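Local atomic coordinates of gamma-glutamyl-gamma-aminobutyrate hydrolase PuuD (Escherichia coli, PDB entry 6VTV), a protein that hydrolyses the gamma-glutamyl linkage of gamma-glutamyl-gamma-aminobutyrate, releasing 4-aminobutanoate and glutamate in the last step of putrescine breakdown to 4-aminobutanoate. Residues V16-N21 against A48-L53; S179-N184 against V223-E228; H81-N86 against G130-K135. All coordinates share one frame; numbering follows the deposited sequence.

Contact 1: V16-N21 against A48-L53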
loop_
_atom_site.group_PDB
_atom_site.type_symbol
_atom_site.label_atom_id
_atom_site.label_comp_id
_atom_site.label_asym_id
_atom_site.label_seq_id
_atom_site.Cartn_x
_atom_site.Cartn_y
_atom_site.Cartn_z
ATOM N N VAL B 16 -5.589 4.210 3.625
ATOM C CA VAL B 16 -4.368 4.823 4.132
ATOM C C VAL B 16 -3.611 5.435 2.962
ATOM O O VAL B 16 -3.191 4.720 2.042
ATOM C CB VAL B 16 -3.496 3.808 4.885
ATOM C CG1 VAL B 16 -2.422 4.529 5.672
ATOM C CG2 VAL B 16 -4.351 2.955 5.807
ATOM N N VAL B 17 -3.429 6.755 3.004
ATOM C CA VAL B 17 -2.710 7.455 1.948
ATOM C C VAL B 17 -1.228 7.119 2.034
ATOM O O VAL B 17 -0.613 7.199 3.106
ATOM C CB VAL B 17 -2.951 8.969 2.048
ATOM C CG1 VAL B 17 -1.977 9.727 1.157
ATOM C CG2 VAL B 17 -4.387 9.298 1.668
ATOM N N MET B 18 -0.645 6.743 0.901
ATOM C CA MET B 18 0.749 6.338 0.850
ATOM C C MET B 18 1.652 7.526 0.521
ATOM O O MET B 18 1.193 8.618 0.179
ATOM C CB MET B 18 0.936 5.226 -0.181
ATOM C CG MET B 18 -0.031 4.069 -0.019
ATOM S SD MET B 18 0.167 2.835 -1.315
ATOM C CE MET B 18 1.685 2.068 -0.778
ATOM N N CYS B 19 2.958 7.295 0.634
ATOM C CA CYS B 19 3.979 8.270 0.283
ATOM C C CYS B 19 4.845 7.727 -0.847
ATOM O O CYS B 19 4.906 6.518 -1.086
ATOM C CB CYS B 19 4.866 8.623 1.487
ATOM S SG CYS B 19 3.990 9.247 2.929
ATOM N N ARG B 20 5.525 8.636 -1.536
ATOM C CA ARG B 20 6.375 8.279 -2.663
ATOM C C ARG B 20 7.836 8.241 -2.236
ATOM O O ARG B 20 8.311 9.121 -1.512
ATOM C CB ARG B 20 6.204 9.269 -3.818
ATOM C CG ARG B 20 6.889 8.858 -5.118
ATOM C CD ARG B 20 6.276 9.614 -6.282
ATOM N NE ARG B 20 6.503 8.983 -7.577
ATOM C CZ ARG B 20 7.304 9.479 -8.513
ATOM N NH1 ARG B 20 7.960 10.610 -8.291
ATOM N NH2 ARG B 20 7.449 8.849 -9.670
ATOM N N ASN B 21 8.541 7.210 -2.692
ATOM C CA ASN B 21 9.980 7.111 -2.513
ATOM C C ASN B 21 10.566 6.444 -3.749
ATOM O O ASN B 21 9.842 5.923 -4.601
ATOM C CB ASN B 21 10.340 6.334 -1.241
ATOM C CG ASN B 21 10.012 7.103 0.022
ATOM O OD1 ASN B 21 9.101 6.741 0.765
ATOM N ND2 ASN B 21 10.754 8.177 0.270
ATOM N N ALA B 48 -3.879 0.292 1.598
ATOM C CA ALA B 48 -3.029 1.409 1.218
ATOM C C ALA B 48 -3.452 1.959 -0.138
ATOM O O ALA B 48 -3.738 1.201 -1.069
ATOM C CB ALA B 48 -1.560 0.983 1.186
ATOM N N LEU B 49 -3.485 3.286 -0.240
ATOM C CA LEU B 49 -4.004 3.960 -1.425
ATOM C C LEU B 49 -2.872 4.602 -2.214
ATOM O O LEU B 49 -2.260 5.569 -1.733
ATOM C CB LEU B 49 -5.035 5.016 -1.023
ATOM C CG LEU B 49 -6.125 4.551 -0.054
ATOM C CD1 LEU B 49 -6.997 5.722 0.376
ATOM C CD2 LEU B 49 -6.966 3.447 -0.677
ATOM N N PRO B 50 -2.562 4.116 -3.414
ATOM C CA PRO B 50 -1.532 4.765 -4.233
ATOM C C PRO B 50 -1.995 6.116 -4.757
ATOM O O PRO B 50 -3.188 6.416 -4.834
ATOM C CB PRO B 50 -1.307 3.778 -5.386
ATOM C CG PRO B 50 -2.010 2.514 -4.990
ATOM C CD PRO B 50 -3.095 2.901 -4.045
ATOM N N HIS B 51 -1.009 6.933 -5.140
ATOM C CA HIS B 51 -1.280 8.292 -5.597
ATOM C C HIS B 51 -2.076 8.325 -6.894
ATOM O O HIS B 51 -2.752 9.324 -7.164
ATOM C CB HIS B 51 0.035 9.055 -5.779
ATOM C CG HIS B 51 0.799 9.252 -4.506
ATOM N ND1 HIS B 51 2.097 9.712 -4.481
ATOM C CD2 HIS B 51 0.447 9.047 -3.214
ATOM C CE1 HIS B 51 2.513 9.784 -3.230
ATOM N NE2 HIS B 51 1.532 9.385 -2.440
ATOM N N ALA B 52 -2.015 7.262 -7.701
ATOM C CA ALA B 52 -2.788 7.227 -8.937
ATOM C C ALA B 52 -4.288 7.245 -8.679
ATOM O O ALA B 52 -5.057 7.615 -9.574
ATOM C CB ALA B 52 -2.416 5.993 -9.759
ATOM N N LEU B 53 -4.721 6.858 -7.477
ATOM C CA LEU B 53 -6.136 6.879 -7.133
ATOM C C LEU B 53 -6.688 8.289 -6.990
ATOM O O LEU B 53 -7.906 8.446 -6.858
ATOM C CB LEU B 53 -6.368 6.097 -5.840
ATOM C CG LEU B 53 -6.020 4.612 -5.926
ATOM C CD1 LEU B 53 -6.461 3.889 -4.668
ATOM C CD2 LEU B 53 -6.653 3.990 -7.160
#
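M18 and H51 carry the side-chain part of this contact, each laid against the other segment's backbone. In M18, CG stands anti to the carbonyl carbon (chi1 -51°), which brings it against the L49 backbone, with M18 CG 3.2 Å from L49 O. The thioether then bends at chi3, and M18 SD rests 3.6 Å from A48 CB, with the ring of P50 a little farther off. A long, pliant, apolar chain suits this place, because it can bend at the sulfur and touch both a small alanine and the proline ring.

H51 works from the other end. Its ring edge is turned to M18 O, and NE2 donates to that oxygen over 2.7 Å at an N-H...O angle of 154°. The acceptor lies close to the ring plane, whereas the donor stands well above the plane of the M18 carbonyl, 57° out of it. H51 CE1 meets R20 CB at 3.8 Å, and the arginine then leads away to a salt bridge with E33 of the second subunit.

Behind these side chains lies a parallel pairing of strands 13-23 and 45-49 in the central sheet of the class I glutamine amidotransferase-like fold. V16 and A48 share one face, V17 and L49 the other, where L49 packs on helix 94-109. L49 N donates to V16 O at 2.7 Å; the return bond, from M18 N to L49 O, is weak at 3.3 Å. Past L49 the chain turns through P50 into a 3-10 segment, and the histidine bond takes over where backbone pairing stops. The face bearing A48 also meets the dimer partner: M18 packs on M18 of the second subunit, and A48 on its A48.

Contact 2: S179-N184 against V223-E228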
loop_
_atom_site.group_PDB
_atom_site.type_symbol
_atom_site.label_atom_id
_atom_site.label_comp_id
_atom_site.label_asym_id
_atom_site.label_seq_id
_atom_site.Cartn_x
_atom_site.Cartn_y
_atom_site.Cartn_z
ATOM N N SER B 179 -6.469 16.791 30.485
ATOM C CA SER B 179 -6.414 18.051 29.758
ATOM C C SER B 179 -4.992 18.433 29.372
ATOM O O SER B 179 -4.799 19.431 28.667
ATOM C CB SER B 179 -7.034 19.178 30.595
ATOM O OG SER B 179 -6.428 19.254 31.872
ATOM N N ASN B 180 -4.031 17.687 29.871
ATOM C CA ASN B 180 -2.655 17.959 29.618
ATOM C C ASN B 180 -1.882 16.663 29.581
ATOM O O ASN B 180 -2.084 15.862 30.445
ATOM C CB ASN B 180 -2.189 18.753 30.793
ATOM C CG ASN B 180 -1.560 20.012 30.405
ATOM O OD1 ASN B 180 -2.123 21.063 30.547
ATOM N ND2 ASN B 180 -0.377 19.922 29.922
ATOM N N PHE B 181 -0.959 16.473 28.646
ATOM C CA PHE B 181 -0.198 15.234 28.559
ATOM C C PHE B 181 1.016 15.450 27.667
ATOM O O PHE B 181 1.130 16.458 26.965
ATOM C CB PHE B 181 -1.059 14.082 28.034
ATOM C CG PHE B 181 -1.827 14.413 26.789
ATOM C CD1 PHE B 181 -1.272 14.195 25.539
ATOM C CD2 PHE B 181 -3.106 14.938 26.866
ATOM C CE1 PHE B 181 -1.979 14.495 24.390
ATOM C CE2 PHE B 181 -3.817 15.240 25.721
ATOM C CZ PHE B 181 -3.252 15.020 24.480
ATOM N N TRP B 182 1.919 14.474 27.700
ATOM C CA TRP B 182 3.155 14.520 26.934
ATOM C C TRP B 182 2.957 13.893 25.561
ATOM O O TRP B 182 2.237 12.902 25.413
ATOM C CB TRP B 182 4.275 13.789 27.677
ATOM C CG TRP B 182 4.776 14.517 28.882
ATOM C CD1 TRP B 182 4.380 14.333 30.175
ATOM C CD2 TRP B 182 5.772 15.544 28.909
ATOM N NE1 TRP B 182 5.067 15.183 31.005
ATOM C CE2 TRP B 182 5.929 15.938 30.253
ATOM C CE3 TRP B 182 6.548 16.169 27.928
ATOM C CZ2 TRP B 182 6.828 16.929 30.640
ATOM C CZ3 TRP B 182 7.439 17.152 28.314
ATOM C CH2 TRP B 182 7.572 17.523 29.658
ATOM N N VAL B 183 3.604 14.482 24.558
ATOM C CA VAL B 183 3.593 13.960 23.197
ATOM C C VAL B 183 5.007 14.044 22.642
ATOM O O VAL B 183 5.818 14.867 23.079
ATOM C CB VAL B 183 2.611 14.728 22.282
ATOM C CG1 VAL B 183 1.184 14.614 22.797
ATOM C CG2 VAL B 183 3.024 16.188 22.159
ATOM N N ASN B 184 5.308 13.175 21.679
ATOM C CA ASN B 184 6.545 13.321 20.932
ATOM C C ASN B 184 6.401 14.458 19.920
ATOM O O ASN B 184 5.326 15.030 19.737
ATOM C CB ASN B 184 6.926 12.005 20.246
ATOM C CG ASN B 184 5.787 11.408 19.437
ATOM O OD1 ASN B 184 4.943 12.124 18.900
ATOM N ND2 ASN B 184 5.764 10.083 19.343
ATOM N N VAL B 223 -3.652 15.350 14.484
ATOM C CA VAL B 223 -2.701 15.601 15.557
ATOM C C VAL B 223 -1.326 15.813 14.942
ATOM O O VAL B 223 -0.983 15.220 13.913
ATOM C CB VAL B 223 -2.669 14.461 16.604
ATOM C CG1 VAL B 223 -4.052 14.243 17.198
ATOM C CG2 VAL B 223 -2.141 13.172 15.992
ATOM N N GLN B 224 -0.539 16.687 15.571
ATOM C CA GLN B 224 0.783 17.017 15.056
ATOM C C GLN B 224 1.849 16.026 15.503
ATOM O O GLN B 224 2.869 15.880 14.820
ATOM C CB GLN B 224 1.165 18.438 15.483
ATOM C CG GLN B 224 2.501 18.937 14.948
ATOM C CD GLN B 224 2.525 19.061 13.436
ATOM O OE1 GLN B 224 2.031 20.039 12.872
ATOM N NE2 GLN B 224 3.108 18.069 12.771
ATOM N N TRP B 225 1.631 15.332 16.616
ATOM C CA TRP B 225 2.591 14.358 17.111
ATOM C C TRP B 225 2.363 13.014 16.419
ATOM O O TRP B 225 1.599 12.905 15.457
ATOM C CB TRP B 225 2.503 14.253 18.632
ATOM C CG TRP B 225 1.168 13.828 19.163
ATOM C CD1 TRP B 225 0.777 12.559 19.475
ATOM C CD2 TRP B 225 0.056 14.678 19.475
ATOM N NE1 TRP B 225 -0.512 12.562 19.950
ATOM C CE2 TRP B 225 -0.978 13.851 19.960
ATOM C CE3 TRP B 225 -0.168 16.057 19.386
ATOM C CZ2 TRP B 225 -2.215 14.356 20.355
ATOM C CZ3 TRP B 225 -1.399 16.556 19.779
ATOM C CH2 TRP B 225 -2.406 15.707 20.257
ATOM N N HIS B 226 3.035 11.969 16.908
ATOM C CA HIS B 226 3.025 10.646 16.286
ATOM C C HIS B 226 2.455 9.630 17.271
ATOM O O HIS B 226 3.210 8.948 17.983
ATOM C CB HIS B 226 4.427 10.239 15.835
ATOM C CG HIS B 226 4.864 10.894 14.563
ATOM N ND1 HIS B 226 5.023 10.197 13.385
ATOM C CD2 HIS B 226 5.178 12.181 14.282
ATOM C CE1 HIS B 226 5.415 11.025 12.434
ATOM N NE2 HIS B 226 5.517 12.236 12.952
ATOM N N PRO B 227 1.127 9.492 17.332
ATOM C CA PRO B 227 0.537 8.479 18.218
ATOM C C PRO B 227 0.685 7.056 17.703
ATOM O O PRO B 227 0.426 6.113 18.461
ATOM C CB PRO B 227 -0.936 8.894 18.287
ATOM C CG PRO B 227 -1.188 9.568 16.975
ATOM C CD PRO B 227 0.105 10.235 16.573
ATOM N N GLU B 228 1.094 6.868 16.446
ATOM C CA GLU B 228 1.278 5.520 15.920
ATOM C C GLU B 228 2.480 4.816 16.535
ATOM O O GLU B 228 2.575 3.587 16.446
ATOM C CB GLU B 228 1.430 5.568 14.398
ATOM C CG GLU B 228 2.852 5.834 13.923
ATOM C CD GLU B 228 3.219 7.306 13.951
ATOM O OE1 GLU B 228 2.382 8.126 14.382
ATOM O OE2 GLU B 228 4.348 7.645 13.536
#
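The loop that follows strand 220-223 carries H226 and E228, which are predicted to complete a Cys-His-Glu catalytic triad with C118, as in other class I glutamine amidotransferase-like enzymes. The end of segment 179-184 grips this loop through the side-chain amide of N184. Its OD1 accepts from H226 N over 2.8 Å, using a lone pair in the carbonyl plane, while ND2 donates to H226 O at 3.1 Å and 167°. One amide thus satisfies both backbone polar atoms of the same residue, a task for which asparagine, with donor and acceptor side by side, is well suited. The imidazole of H226 in turn gives ND1-H to the syn lone pair of E228 OE2 at 2.6 Å, nearly within the ring plane.

One residue earlier, W225 meets the strand with its indole. V183 CG1 lies over the centre of the five-membered ring, 3.5 Å from its centroid, in a CH-pi contact; V223 CB approaches the opposite face nearer the rim. The edge of F181 is turned to the face of the W225 six-membered ring in an offset edge-to-face pair, the planes 76° apart, and F181 CE1 comes 4.0 Å from W225 CZ2. Valine's methyl can sit over the indole face, and the F181 ring edge can meet it at a steep angle.

Strand 180-183 pairs with strand 161-165, which F181 also touches. Helix 235-254 packs against F181 and W225 through L236 and L240, and helix 33-42 lies by H226 and E228, where K34 forms a salt bridge with E228.

Contact 3: H81-N86 against G130-K135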
loop_
_atom_site.group_PDB
_atom_site.type_symbol
_atom_site.label_atom_id
_atom_site.label_comp_id
_atom_site.label_asym_id
_atom_site.label_seq_id
_atom_site.Cartn_x
_atom_site.Cartn_y
_atom_site.Cartn_z
ATOM N N HIS B 81 2.718 26.280 -2.473
ATOM C CA HIS B 81 1.734 26.897 -3.354
ATOM C C HIS B 81 0.321 26.392 -3.102
ATOM O O HIS B 81 -0.634 27.012 -3.582
ATOM C CB HIS B 81 2.114 26.675 -4.823
ATOM C CG HIS B 81 1.755 25.318 -5.345
ATOM N ND1 HIS B 81 2.609 24.240 -5.262
ATOM C CD2 HIS B 81 0.641 24.869 -5.970
ATOM C CE1 HIS B 81 2.033 23.182 -5.806
ATOM N NE2 HIS B 81 0.839 23.537 -6.243
ATOM N N LEU B 82 0.162 25.291 -2.364
ATOM C CA LEU B 82 -1.172 24.792 -2.063
ATOM C C LEU B 82 -1.891 25.652 -1.032
ATOM O O LEU B 82 -3.120 25.573 -0.930
ATOM C CB LEU B 82 -1.102 23.342 -1.586
ATOM C CG LEU B 82 -0.834 22.317 -2.691
ATOM C CD1 LEU B 82 -0.687 20.920 -2.112
ATOM C CD2 LEU B 82 -1.935 22.353 -3.741
ATOM N N TYR B 83 -1.162 26.466 -0.266
ATOM C CA TYR B 83 -1.772 27.464 0.603
ATOM C C TYR B 83 -1.332 28.875 0.223
ATOM O O TYR B 83 -1.216 29.754 1.079
ATOM C CB TYR B 83 -1.485 27.176 2.080
ATOM C CG TYR B 83 -0.037 26.923 2.446
ATOM C CD1 TYR B 83 0.526 25.659 2.311
ATOM C CD2 TYR B 83 0.758 27.941 2.958
ATOM C CE1 TYR B 83 1.843 25.421 2.658
ATOM C CE2 TYR B 83 2.077 27.713 3.306
ATOM C CZ TYR B 83 2.613 26.452 3.154
ATOM O OH TYR B 83 3.924 26.220 3.499
ATOM N N GLY B 84 -1.079 29.098 -1.066
ATOM C CA GLY B 84 -0.912 30.441 -1.589
ATOM C C GLY B 84 0.443 31.081 -1.392
ATOM O O GLY B 84 0.560 32.300 -1.547
ATOM N N GLU B 85 1.473 30.308 -1.066
ATOM C CA GLU B 85 2.808 30.851 -0.872
ATOM C C GLU B 85 3.713 30.461 -2.033
ATOM O O GLU B 85 3.451 29.503 -2.764
ATOM C CB GLU B 85 3.406 30.374 0.456
ATOM C CG GLU B 85 2.637 30.865 1.675
ATOM C CD GLU B 85 3.474 30.864 2.938
ATOM O OE1 GLU B 85 4.701 30.658 2.837
ATOM O OE2 GLU B 85 2.905 31.074 4.030
ATOM N N ASN B 86 4.786 31.225 -2.200
ATOM C CA ASN B 86 5.718 31.036 -3.301
ATOM C C ASN B 86 6.990 30.349 -2.819
ATOM O O ASN B 86 7.323 30.360 -1.631
ATOM C CB ASN B 86 6.058 32.377 -3.957
ATOM C CG ASN B 86 4.866 33.002 -4.655
ATOM O OD1 ASN B 86 4.297 33.985 -4.179
ATOM N ND2 ASN B 86 4.476 32.429 -5.788
ATOM N N GLY B 130 -6.248 26.835 5.409
ATOM C CA GLY B 130 -5.242 27.365 6.302
ATOM C C GLY B 130 -3.873 27.448 5.654
ATOM O O GLY B 130 -3.702 27.258 4.447
ATOM N N SER B 131 -2.878 27.744 6.487
ATOM C CA SER B 131 -1.500 27.888 6.041
ATOM C C SER B 131 -0.574 27.281 7.084
ATOM O O SER B 131 -0.993 26.928 8.190
ATOM C CB SER B 131 -1.142 29.357 5.790
ATOM O OG SER B 131 -1.272 30.118 6.977
ATOM N N LEU B 132 0.704 27.171 6.726
ATOM C CA LEU B 132 1.693 26.515 7.567
ATOM C C LEU B 132 2.893 27.420 7.797
ATOM O O LEU B 132 3.230 28.263 6.962
ATOM C CB LEU B 132 2.180 25.202 6.942
ATOM C CG LEU B 132 1.122 24.208 6.474
ATOM C CD1 LEU B 132 1.786 23.023 5.799
ATOM C CD2 LEU B 132 0.267 23.755 7.645
ATOM N N HIS B 133 3.535 27.230 8.949
ATOM C CA HIS B 133 4.881 27.741 9.171
ATOM C C HIS B 133 5.861 26.831 8.443
ATOM O O HIS B 133 5.886 25.622 8.693
ATOM C CB HIS B 133 5.209 27.785 10.663
ATOM C CG HIS B 133 4.514 28.878 11.413
ATOM N ND1 HIS B 133 4.866 30.205 11.290
ATOM C CD2 HIS B 133 3.504 28.838 12.313
ATOM C CE1 HIS B 133 4.094 30.936 12.074
ATOM N NE2 HIS B 133 3.259 30.131 12.705
ATOM N N ARG B 134 6.662 27.397 7.542
ATOM C CA ARG B 134 7.599 26.570 6.791
ATOM C C ARG B 134 8.874 26.271 7.566
ATOM O O ARG B 134 9.545 25.276 7.268
ATOM C CB ARG B 134 7.936 27.239 5.457
ATOM C CG ARG B 134 6.777 27.217 4.474
ATOM C CD ARG B 134 6.893 28.301 3.417
ATOM N NE ARG B 134 7.885 27.975 2.398
ATOM C CZ ARG B 134 7.983 28.600 1.229
ATOM N NH1 ARG B 134 7.143 29.582 0.929
ATOM N NH2 ARG B 134 8.915 28.242 0.356
ATOM N N LYS B 135 9.219 27.099 8.555
ATOM C CA LYS B 135 10.420 26.912 9.375
ATOM C C LYS B 135 10.067 27.321 10.805
ATOM O O LYS B 135 10.185 28.494 11.170
ATOM C CB LYS B 135 11.598 27.718 8.840
ATOM C CG LYS B 135 12.069 27.311 7.453
ATOM C CD LYS B 135 12.817 25.991 7.483
ATOM C CE LYS B 135 14.227 26.161 8.022
ATOM N NZ LYS B 135 14.935 24.854 8.121
HETATM O O HOH W 1 5.509 29.967 6.164
#
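Y83 holds its CG between the backbone N and the carbonyl carbon (chi1 50°), and its ring lies across segment 130-135, while a bend at chi3 (76°) swings NE of R134 out of line with the rest of the chain. L132 N sits over one face of the tyrosine ring, toward the rim, and Y83 CE1 is 4.0 Å from L132 CD1. At the far edge, Y83 OH meets R134 CG at 3.2 Å. The large flat ring thus spans backbone, leucine and the aliphatic part of the arginine.

R134 and E85 run side by side in opposite senses. In a salt bridge, R134 NH1 donates to E85 OE1 at 3.3 Å, on the anti lone pair, and it donates more closely to N86 O at 2.7 Å; both acceptors lie near the guanidinium plane. A water links L132 O, 3.0 Å away, to R134 N and, weakly, to E85 OE1.

Both charges have second partners: E85 OE2 forms a salt bridge with K192, and R134 NE another with E89. Sharing their charge in this way, the two side chains probably stay ionised in this partly exposed setting, and arginine suits its place by gripping a carboxylate and a carbonyl through one nitrogen.

In the fold
Contacts 1 and 2 are buried and reach the same large sheet, though they lie on opposite sides of the chain's centre, about 25 Å apart between centres. Contact 1 joins neighbouring parallel strands and also borders the dimer partner; backbone pairing and apolar side chains prevail, helped by one histidine-to-backbone bond. Contact 2 instead binds a strand to the loop bearing two predicted catalytic residues, by an amide grip and aromatic packing. Contact 3, partly buried and about 17 Å from the chain's centre, joins a loop to the short strand 132-133, which belongs to a separate two-stranded sheet; it alone has a salt bridge and a bridging water between its segments. None of the three touches another.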